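Aromatic-amino-acid:2-oxoglutarate transaminase (Candida albicans, PDB 6HND) probably transfers amino groups from aromatic amino acids, and possibly 2-aminoadipate, to 2-oxo acids such as 2-oxoglutarate, using pyridoxal 5'-phosphate as cofactor. Local coordinates at residues Lys390-Asp393 against Gly394-Trp398; Thr379-Asn382 against Asn383-Glu387; Asn444-Lys447 against Asp448-Val451. All coordinates share one frame; numbering follows the deposited sequence.

Contact 1. Residues Lys390-Asp393 against Gly394-Trp398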
ATOM      1  N   LYS B 390      14.008  -4.738 -22.604  1.00 48.57           N
ATOM      2  CA  LYS B 390      15.485  -4.520 -22.580  1.00 51.29           C
ATOM      3  C   LYS B 390      15.830  -3.157 -21.951  1.00 48.19           C
ATOM      4  O   LYS B 390      16.865  -2.574 -22.319  1.00 47.26           O
ATOM      5  CB  LYS B 390      16.112  -4.668 -23.976  1.00 55.85           C
ATOM      6  CG  LYS B 390      15.383  -5.581 -24.948  1.00 62.45           C
ATOM      7  CD  LYS B 390      16.295  -6.476 -25.759  1.00 68.32           C
ATOM      8  CE  LYS B 390      16.690  -7.717 -24.987  1.00 77.32           C
ATOM      9  NZ  LYS B 390      16.643  -8.938 -25.829  1.00 80.36           N
ATOM     10  N   GLY B 391      15.048  -2.708 -20.969  1.00 45.55           N
ATOM     11  CA  GLY B 391      15.347  -1.512 -20.164  1.00 41.09           C
ATOM     12  C   GLY B 391      14.711  -0.258 -20.742  1.00 42.34           C
ATOM     13  O   GLY B 391      13.622  -0.341 -21.327  1.00 42.07           O
ATOM     14  N   VAL B 392      15.383   0.873 -20.579  1.00 40.78           N
ATOM     15  CA  VAL B 392      14.791   2.225 -20.709  1.00 42.37           C
ATOM     16  C   VAL B 392      14.325   2.431 -22.158  1.00 46.85           C
ATOM     17  O   VAL B 392      13.140   2.782 -22.375  1.00 43.66           O
ATOM     18  CB  VAL B 392      15.811   3.276 -20.228  1.00 45.05           C
ATOM     19  CG1 VAL B 392      15.372   4.704 -20.524  1.00 42.79           C
ATOM     20  CG2 VAL B 392      16.110   3.105 -18.738  1.00 44.18           C
ATOM     21  N   ASP B 393      15.216   2.257 -23.130  1.00 47.11           N
ATOM     22  CA  ASP B 393      14.930   2.677 -24.526  1.00 48.75           C
ATOM     23  C   ASP B 393      13.810   1.768 -25.029  1.00 45.45           C
ATOM     24  O   ASP B 393      12.836   2.286 -25.607  1.00 46.99           O
ATOM     25  CB  ASP B 393      16.204   2.754 -25.389  1.00 48.62           C
ATOM     26  CG  ASP B 393      16.957   4.062 -25.181  1.00 50.08           C
ATOM     27  OD1 ASP B 393      16.709   4.731 -24.158  1.00 55.43           O
ATOM     28  OD2 ASP B 393      17.751   4.440 -26.052  1.00 56.94           O
ATOM     29  N   GLY B 394      13.897   0.475 -24.743  1.00 40.34           N
ATOM     30  CA  GLY B 394      12.873  -0.494 -25.172  1.00 40.87           C
ATOM     31  C   GLY B 394      11.516  -0.159 -24.579  1.00 41.06           C
ATOM     32  O   GLY B 394      10.507  -0.335 -25.267  1.00 40.83           O
ATOM     33  N   TRP B 395      11.495   0.335 -23.340  1.00 44.60           N
ATOM     34  CA  TRP B 395      10.256   0.712 -22.613  1.00 40.67           C
ATOM     35  C   TRP B 395       9.708   1.989 -23.254  1.00 41.45           C
ATOM     36  O   TRP B 395       8.467   2.043 -23.511  1.00 41.81           O
ATOM     37  CB  TRP B 395      10.528   0.832 -21.108  1.00 39.78           C
ATOM     38  CG  TRP B 395       9.342   1.237 -20.296  1.00 37.53           C
ATOM     39  CD1 TRP B 395       9.243   2.344 -19.513  1.00 38.88           C
ATOM     40  CD2 TRP B 395       8.086   0.557 -20.197  1.00 35.35           C
ATOM     41  NE1 TRP B 395       8.010   2.401 -18.935  1.00 40.46           N
ATOM     42  CE2 TRP B 395       7.275   1.323 -19.341  1.00 38.44           C
ATOM     43  CE3 TRP B 395       7.558  -0.620 -20.737  1.00 40.03           C
ATOM     44  CZ2 TRP B 395       5.969   0.946 -19.013  1.00 39.96           C
ATOM     45  CZ3 TRP B 395       6.262  -0.990 -20.421  1.00 40.29           C
ATOM     46  CH2 TRP B 395       5.476  -0.212 -19.573  1.00 38.59           C
ATOM     47  N   LEU B 396      10.588   2.937 -23.582  1.00 37.08           N
ATOM     48  CA  LEU B 396      10.220   4.140 -24.381  1.00 40.42           C
ATOM     49  C   LEU B 396       9.576   3.710 -25.715  1.00 40.56           C
ATOM     50  O   LEU B 396       8.576   4.325 -26.105  1.00 38.06           O
ATOM     51  CB  LEU B 396      11.462   5.015 -24.611  1.00 40.44           C
ATOM     52  CG  LEU B 396      11.898   5.859 -23.409  1.00 43.87           C
ATOM     53  CD1 LEU B 396      13.277   6.469 -23.640  1.00 45.27           C
ATOM     54  CD2 LEU B 396      10.870   6.955 -23.094  1.00 43.81           C
ATOM     55  N   GLU B 397      10.116   2.694 -26.391  1.00 39.57           N
ATOM     56  CA  GLU B 397       9.575   2.214 -27.679  1.00 40.36           C
ATOM     57  C   GLU B 397       8.157   1.674 -27.444  1.00 39.30           C
ATOM     58  O   GLU B 397       7.292   1.913 -28.287  1.00 44.82           O
ATOM     59  CB  GLU B 397      10.475   1.155 -28.319  1.00 46.02           C
ATOM     60  CG  GLU B 397      11.831   1.664 -28.787  1.00 52.79           C
ATOM     61  CD  GLU B 397      11.853   2.623 -29.971  1.00 57.41           C
ATOM     62  OE1 GLU B 397      10.758   2.896 -30.552  1.00 56.88           O
ATOM     63  OE2 GLU B 397      12.966   3.114 -30.299  1.00 52.80           O
ATOM     64  N   TRP B 398       7.903   0.989 -26.333  1.00 38.38           N
ATOM     65  CA  TRP B 398       6.523   0.576 -25.957  1.00 38.44           C
ATOM     66  C   TRP B 398       5.634   1.812 -25.667  1.00 38.35           C
ATOM     67  O   TRP B 398       4.464   1.831 -26.085  1.00 37.83           O
ATOM     68  CB  TRP B 398       6.554  -0.409 -24.785  1.00 38.93           C
ATOM     69  CG  TRP B 398       5.194  -0.659 -24.224  1.00 38.30           C
ATOM     70  CD1 TRP B 398       4.601   0.011 -23.195  1.00 39.54           C
ATOM     71  CD2 TRP B 398       4.225  -1.605 -24.702  1.00 36.95           C
ATOM     72  NE1 TRP B 398       3.335  -0.459 -22.995  1.00 38.63           N
ATOM     73  CE2 TRP B 398       3.083  -1.466 -23.890  1.00 38.13           C
ATOM     74  CE3 TRP B 398       4.232  -2.590 -25.691  1.00 37.09           C
ATOM     75  CZ2 TRP B 398       1.948  -2.254 -24.059  1.00 38.45           C
ATOM     76  CZ3 TRP B 398       3.120  -3.382 -25.841  1.00 38.90           C
ATOM     77  CH2 TRP B 398       1.984  -3.196 -25.057  1.00 37.87           C
TER
HETATM   78  O   HOH W   1      16.996  -0.527 -23.761  1.00 42.76           O

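Contact 2. Residues Thr379-Asn382 against Asn383-Glu387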
ATOM      1  N   THR B 379       8.550  -7.389  -8.836  1.00 36.81           N
ATOM      2  CA  THR B 379       9.304  -8.497  -9.473  1.00 39.39           C
ATOM      3  C   THR B 379       8.802  -8.635 -10.913  1.00 36.84           C
ATOM      4  O   THR B 379       9.634  -8.517 -11.808  1.00 35.87           O
ATOM      5  CB  THR B 379       9.197  -9.790  -8.656  1.00 36.95           C
ATOM      6  OG1 THR B 379       9.755  -9.511  -7.375  1.00 36.77           O
ATOM      7  CG2 THR B 379       9.904 -10.969  -9.290  1.00 38.98           C
ATOM      8  N   ILE B 380       7.488  -8.813 -11.109  1.00 36.46           N
ATOM      9  CA  ILE B 380       6.895  -9.005 -12.458  1.00 35.90           C
ATOM     10  C   ILE B 380       7.195  -7.763 -13.304  1.00 36.93           C
ATOM     11  O   ILE B 380       7.674  -7.918 -14.433  1.00 35.22           O
ATOM     12  CB  ILE B 380       5.402  -9.346 -12.387  1.00 34.93           C
ATOM     13  CG1 ILE B 380       5.194 -10.752 -11.815  1.00 38.01           C
ATOM     14  CG2 ILE B 380       4.740  -9.188 -13.756  1.00 35.83           C
ATOM     15  CD1 ILE B 380       3.746 -11.067 -11.512  1.00 39.81           C
ATOM     16  N   VAL B 381       6.971  -6.570 -12.778  1.00 36.47           N
ATOM     17  CA  VAL B 381       7.072  -5.327 -13.595  1.00 37.55           C
ATOM     18  C   VAL B 381       8.544  -5.095 -13.952  1.00 39.44           C
ATOM     19  O   VAL B 381       8.827  -4.774 -15.142  1.00 37.75           O
ATOM     20  CB  VAL B 381       6.405  -4.110 -12.924  1.00 32.88           C
ATOM     21  CG1 VAL B 381       6.810  -2.822 -13.600  1.00 32.71           C
ATOM     22  CG2 VAL B 381       4.888  -4.255 -12.894  1.00 35.23           C
ATOM     23  N   ASN B 382       9.455  -5.269 -12.997  1.00 39.27           N
ATOM     24  CA  ASN B 382      10.901  -5.043 -13.252  1.00 39.39           C
ATOM     25  C   ASN B 382      11.389  -6.022 -14.331  1.00 42.67           C
ATOM     26  O   ASN B 382      12.044  -5.579 -15.303  1.00 40.22           O
ATOM     27  CB  ASN B 382      11.739  -5.173 -11.987  1.00 39.04           C
ATOM     28  CG  ASN B 382      13.217  -5.066 -12.268  1.00 36.87           C
ATOM     29  OD1 ASN B 382      13.769  -3.975 -12.312  1.00 37.01           O
ATOM     30  ND2 ASN B 382      13.852  -6.208 -12.456  1.00 40.00           N
ATOM     31  N   ASN B 383      11.087  -7.312 -14.183  1.00 40.39           N
ATOM     32  CA  ASN B 383      11.654  -8.353 -15.075  1.00 37.53           C
ATOM     33  C   ASN B 383      11.057  -8.183 -16.474  1.00 39.39           C
ATOM     34  O   ASN B 383      11.776  -8.396 -17.452  1.00 42.50           O
ATOM     35  CB  ASN B 383      11.499  -9.731 -14.445  1.00 36.32           C
ATOM     36  CG  ASN B 383      12.362  -9.869 -13.208  1.00 37.89           C
ATOM     37  OD1 ASN B 383      12.813  -8.865 -12.641  1.00 38.66           O
ATOM     38  ND2 ASN B 383      12.573 -11.100 -12.762  1.00 36.25           N
ATOM     39  N   VAL B 384       9.797  -7.767 -16.586  1.00 40.19           N
ATOM     40  CA  VAL B 384       9.148  -7.585 -17.911  1.00 37.60           C
ATOM     41  C   VAL B 384       9.887  -6.437 -18.615  1.00 38.83           C
ATOM     42  O   VAL B 384      10.243  -6.616 -19.807  1.00 35.46           O
ATOM     43  CB  VAL B 384       7.628  -7.363 -17.802  1.00 41.06           C
ATOM     44  CG1 VAL B 384       7.035  -6.782 -19.091  1.00 40.49           C
ATOM     45  CG2 VAL B 384       6.890  -8.637 -17.381  1.00 40.48           C
ATOM     46  N   ILE B 385      10.178  -5.342 -17.896  1.00 39.18           N
ATOM     47  CA  ILE B 385      10.813  -4.118 -18.477  1.00 38.53           C
ATOM     48  C   ILE B 385      12.265  -4.437 -18.857  1.00 42.63           C
ATOM     49  O   ILE B 385      12.641  -4.121 -19.990  1.00 42.66           O
ATOM     50  CB  ILE B 385      10.660  -2.887 -17.553  1.00 38.15           C
ATOM     51  CG1 ILE B 385       9.264  -2.298 -17.664  1.00 34.81           C
ATOM     52  CG2 ILE B 385      11.688  -1.803 -17.861  1.00 40.61           C
ATOM     53  CD1 ILE B 385       8.945  -1.272 -16.649  1.00 38.60           C
ATOM     54  N   GLN B 386      13.011  -5.129 -17.997  1.00 43.92           N
ATOM     55  CA  GLN B 386      14.456  -5.416 -18.195  1.00 47.43           C
ATOM     56  C   GLN B 386      14.635  -6.542 -19.235  1.00 51.77           C
ATOM     57  O   GLN B 386      15.488  -6.392 -20.128  1.00 49.03           O
ATOM     58  CB  GLN B 386      15.122  -5.723 -16.845  1.00 58.10           C
ATOM     59  CG  GLN B 386      16.332  -4.837 -16.501  1.00 71.29           C
ATOM     60  CD  GLN B 386      16.072  -3.573 -15.691  1.00 65.19           C
ATOM     61  OE1 GLN B 386      16.096  -2.476 -16.238  1.00 63.81           O
ATOM     62  NE2 GLN B 386      15.922  -3.683 -14.372  1.00 54.54           N
ATOM     63  N   GLU B 387      13.849  -7.618 -19.197  1.00 49.38           N
ATOM     64  CA  GLU B 387      14.089  -8.789 -20.084  1.00 53.93           C
ATOM     65  C   GLU B 387      13.360  -8.664 -21.431  1.00 51.36           C
ATOM     66  O   GLU B 387      13.978  -8.947 -22.458  1.00 49.96           O
ATOM     67  CB  GLU B 387      13.691 -10.094 -19.401  1.00 54.93           C
ATOM     68  CG  GLU B 387      14.882 -10.981 -19.092  1.00 65.31           C
ATOM     69  CD  GLU B 387      14.443 -12.403 -18.822  1.00 68.81           C
ATOM     70  OE1 GLU B 387      14.717 -12.900 -17.708  1.00 63.26           O
ATOM     71  OE2 GLU B 387      13.777 -12.982 -19.725  1.00 71.40           O
TER

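Contact 3. Residues Asn444-Lys447 against Asp448-Val451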
ATOM      1  N   ASN B 444     -21.286  26.028 -24.876  1.00 38.03           N
ATOM      2  CA  ASN B 444     -21.490  27.488 -25.078  1.00 42.88           C
ATOM      3  C   ASN B 444     -22.916  27.836 -24.606  1.00 42.36           C
ATOM      4  O   ASN B 444     -23.754  28.299 -25.423  1.00 36.01           O
ATOM      5  CB  ASN B 444     -21.094  27.926 -26.505  1.00 41.70           C
ATOM      6  CG  ASN B 444     -19.623  27.638 -26.806  1.00 53.19           C
ATOM      7  OD1 ASN B 444     -18.767  27.681 -25.903  1.00 52.10           O
ATOM      8  ND2 ASN B 444     -19.287  27.342 -28.061  1.00 40.96           N
ATOM      9  N   LEU B 445     -23.167  27.699 -23.302  1.00 39.72           N
ATOM     10  CA  LEU B 445     -24.422  28.223 -22.694  1.00 43.31           C
ATOM     11  C   LEU B 445     -24.429  29.740 -22.853  1.00 41.92           C
ATOM     12  O   LEU B 445     -23.378  30.361 -22.799  1.00 37.50           O
ATOM     13  CB  LEU B 445     -24.523  27.836 -21.212  1.00 39.22           C
ATOM     14  CG  LEU B 445     -24.566  26.342 -20.935  1.00 37.47           C
ATOM     15  CD1 LEU B 445     -24.354  26.067 -19.470  1.00 44.06           C
ATOM     16  CD2 LEU B 445     -25.857  25.739 -21.416  1.00 39.93           C
ATOM     17  N   PRO B 446     -25.601  30.386 -23.035  1.00 44.51           N
ATOM     18  CA  PRO B 446     -25.699  31.837 -22.864  1.00 43.26           C
ATOM     19  C   PRO B 446     -25.079  32.277 -21.528  1.00 39.17           C
ATOM     20  O   PRO B 446     -25.256  31.624 -20.517  1.00 40.87           O
ATOM     21  CB  PRO B 446     -27.201  32.151 -22.911  1.00 41.59           C
ATOM     22  CG  PRO B 446     -27.837  30.951 -23.595  1.00 43.90           C
ATOM     23  CD  PRO B 446     -26.877  29.773 -23.421  1.00 46.12           C
ATOM     24  N   LYS B 447     -24.388  33.405 -21.552  1.00 41.45           N
ATOM     25  CA  LYS B 447     -23.644  33.953 -20.388  1.00 44.96           C
ATOM     26  C   LYS B 447     -24.564  34.043 -19.157  1.00 44.89           C
ATOM     27  O   LYS B 447     -24.065  33.848 -18.032  1.00 44.65           O
ATOM     28  CB  LYS B 447     -23.059  35.313 -20.786  1.00 41.90           C
ATOM     29  CG  LYS B 447     -22.213  36.034 -19.747  1.00 45.99           C
ATOM     30  CD  LYS B 447     -21.619  37.319 -20.310  1.00 47.84           C
ATOM     31  CE  LYS B 447     -20.774  38.097 -19.332  1.00 51.74           C
ATOM     32  NZ  LYS B 447     -19.633  37.278 -18.844  1.00 58.90           N
ATOM     33  N   ASP B 448     -25.842  34.378 -19.346  1.00 48.79           N
ATOM     34  CA  ASP B 448     -26.738  34.791 -18.229  1.00 49.19           C
ATOM     35  C   ASP B 448     -27.547  33.613 -17.662  1.00 51.93           C
ATOM     36  O   ASP B 448     -28.384  33.885 -16.775  1.00 54.23           O
ATOM     37  CB  ASP B 448     -27.683  35.927 -18.644  1.00 48.88           C
ATOM     38  CG  ASP B 448     -28.713  35.561 -19.700  1.00 48.59           C
ATOM     39  OD1 ASP B 448     -28.385  34.757 -20.590  1.00 49.95           O
ATOM     40  OD2 ASP B 448     -29.836  36.091 -19.615  1.00 52.97           O
ATOM     41  N   VAL B 449     -27.359  32.377 -18.149  1.00 52.29           N
ATOM     42  CA  VAL B 449     -28.060  31.177 -17.594  1.00 48.35           C
ATOM     43  C   VAL B 449     -27.231  30.671 -16.409  1.00 48.73           C
ATOM     44  O   VAL B 449     -26.020  30.952 -16.366  1.00 53.76           O
ATOM     45  CB  VAL B 449     -28.352  30.067 -18.625  1.00 46.80           C
ATOM     46  CG1 VAL B 449     -29.173  30.584 -19.785  1.00 48.27           C
ATOM     47  CG2 VAL B 449     -27.101  29.381 -19.134  1.00 49.17           C
ATOM     48  N   ASP B 450     -27.910  30.052 -15.441  1.00 49.02           N
ATOM     49  CA  ASP B 450     -27.314  29.354 -14.278  1.00 48.76           C
ATOM     50  C   ASP B 450     -26.477  28.182 -14.822  1.00 46.49           C
ATOM     51  O   ASP B 450     -27.065  27.234 -15.390  1.00 43.94           O
ATOM     52  CB  ASP B 450     -28.432  28.929 -13.319  1.00 52.38           C
ATOM     53  CG  ASP B 450     -27.940  28.357 -11.993  1.00 57.10           C
ATOM     54  OD1 ASP B 450     -26.928  27.615 -12.002  1.00 49.55           O
ATOM     55  OD2 ASP B 450     -28.593  28.642 -10.960  1.00 63.19           O
ATOM     56  N   VAL B 451     -25.153  28.266 -14.694  1.00 43.38           N
ATOM     57  CA  VAL B 451     -24.194  27.271 -15.272  1.00 48.17           C
ATOM     58  C   VAL B 451     -24.419  25.881 -14.653  1.00 43.75           C
ATOM     59  O   VAL B 451     -24.642  24.925 -15.425  1.00 41.84           O
ATOM     60  CB  VAL B 451     -22.722  27.705 -15.104  1.00 44.95           C
ATOM     61  CG1 VAL B 451     -21.779  26.570 -15.464  1.00 47.67           C
ATOM     62  CG2 VAL B 451     -22.404  28.936 -15.944  1.00 48.35           C
TER
HETATM   63  O   HOH W   2     -24.939  33.446 -15.122  1.00 51.10           O

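Contact 1. Residues Lys390-Asp393 against Gly394-Trp398
A local contact in the first turn of helix 392-418, just after the break that ends helix 375-388, joins Gly391 to Trp395: Gly391 O receives the backbone N-H of Trp395. Leu396 N follows, reaching Val392 O at 2.8 Å with a nearly straight N-H...O angle of 168°, and Glu397 N reaches Asp393 O at 2.9 Å. Gly391 holds the N-cap position with phi 92° and psi -147°, angles at which a side chain would be jammed against the preceding carbonyl oxygen, hence glycine. Before it, Lys390 leaves helical geometry with positive phi. On the flank of the turn, Val392 and Leu396 lie side by side, CG1 of the valine 4.1 Å from CD1 of the leucine; both touch helix 137-151, and Leu396 also meets Ile312 and Tyr315 of helix 312-319. The methyl CD1 of Leu396 also passes 3.9 Å from OD1 of Asp393, a carboxylate whose salt bridge to Arg149 ties the new helix to helix 137-151. The indole of Trp395 leaves the helix on a different side and meets the ring of Phe389. The arrangement is typical of a glycine N-cap opening a helix after a sharp interhelical turn.

Contact 2. Residues Thr379-Asn382 against Asn383-Glu387
Asn382 and Asn383 turn their amide planes 66° apart, and the edge of one meets the edge of the other: ND2 of Asn382 donates to OD1 of Asn383 at 2.9 Å, the acceptor only 5° out of the donor's amide plane and the donor in the plane of the accepting carbonyl. CG anti to the backbone N (chi1 175°) sends the Asn382 amide outward from the helix, and the Gln386 chain, bent at chi2, folds back toward it, bringing NE2 of Gln386 3.0 Å from OD1 of Asn382, at too poor an angle for a hydrogen bond. Asn382 ND2 and Gln386 NE2 share one backbone oxygen, Lys120 O, while Asn383 ND2 goes to Ile122 O. Amide side chains suit this flank because their N-H groups can meet the carbonyls of the loop at Lys120 and Ile122. Another side of the helix is apolar. CG1 of Val381 lies 4.0 Å from CD1 of Ile385, the two chains side by side and pointing the same way, and CG2 of Ile380 is 4.3 Å from CG2 of Val384. Regular backbone bonds, such as Gln386 N to Asn382 O at 2.9 Å, hold the ladder together. Helix 375-388 thus lies against helix 137-151 through Asn382, Ile385 and Gln386, strand 53-60 through Ile380 and Val384, strand 109-113 through Thr379, Ile380 and Asn383, and Leu376 of the second subunit through Ile380.

Contact 3. Residues Asn444-Lys447 against Asp448-Val451
Val449 spreads its two methyls over the chain that precedes the turn, its side chain lying aslant to the ring of Pro446. CG1 faces the ring carbons, 4.0 Å from Pro446 CB, while CG2 comes 3.7 Å from CB of Leu445. The first torsion (chi1 -57°) explains this division: CG1 stands anti to the carbonyl carbon and CG2 sits between the backbone N and that carbon, where it also passes 3.2 Å from Pro446 O. A branched residue suits the place, since each methyl finds its own neighbour. The backbone beneath is a type I beta turn from Pro446 to Val449, closed by Val449 N donating to Pro446 O at 3.3 Å. The N-H points almost straight at the oxygen (171°), yet the donor lies 53° above the carbonyl plane, so no lone pair is used directly. Pro446 at the first position supplies the accepting carbonyl and an apolar ring for Val449 CG1, while Lys447 and Asp448 take the two middle positions. Asp448 brings OD1 to 3.7 Å from Pro446 CB, at the border of the apolar patch, whereas Lys447, extended up to its last torsion, leads off from the turn. A water links Lys447 O and Val449 O, donating to both. The loop links strand 438-443 to helix 451-465: Asp450 caps the helix through OD1 to Gln453 N, Leu445 and Val449 rest on Lys454, and Leu445, Pro446 and Val449 touch Leu521.

How the contacts relate
Contacts 1 and 2 sit on two successive helices, 392-418 and 375-388, joined by a short turn, and the centres of the two contacts are 11 Å apart. They are joined by a probable hydrogen bond from Gly391 N to Ile385 O at 3.0 Å, and by packing of Trp395 CE3 on Ile385 CG1 at 3.9 Å. Both lie near the cofactor site without lining it: the side chains of Trp395 and Val381 are each about 12 Å from a bound pyridoxal phosphate, and that of Val381 is about 9 Å from the side chain of Arg348. Contact 3 is remote, on the opposite side of the chain's centre, its centre about 48 Å from that of contact 1 and about 52 Å from that of contact 2.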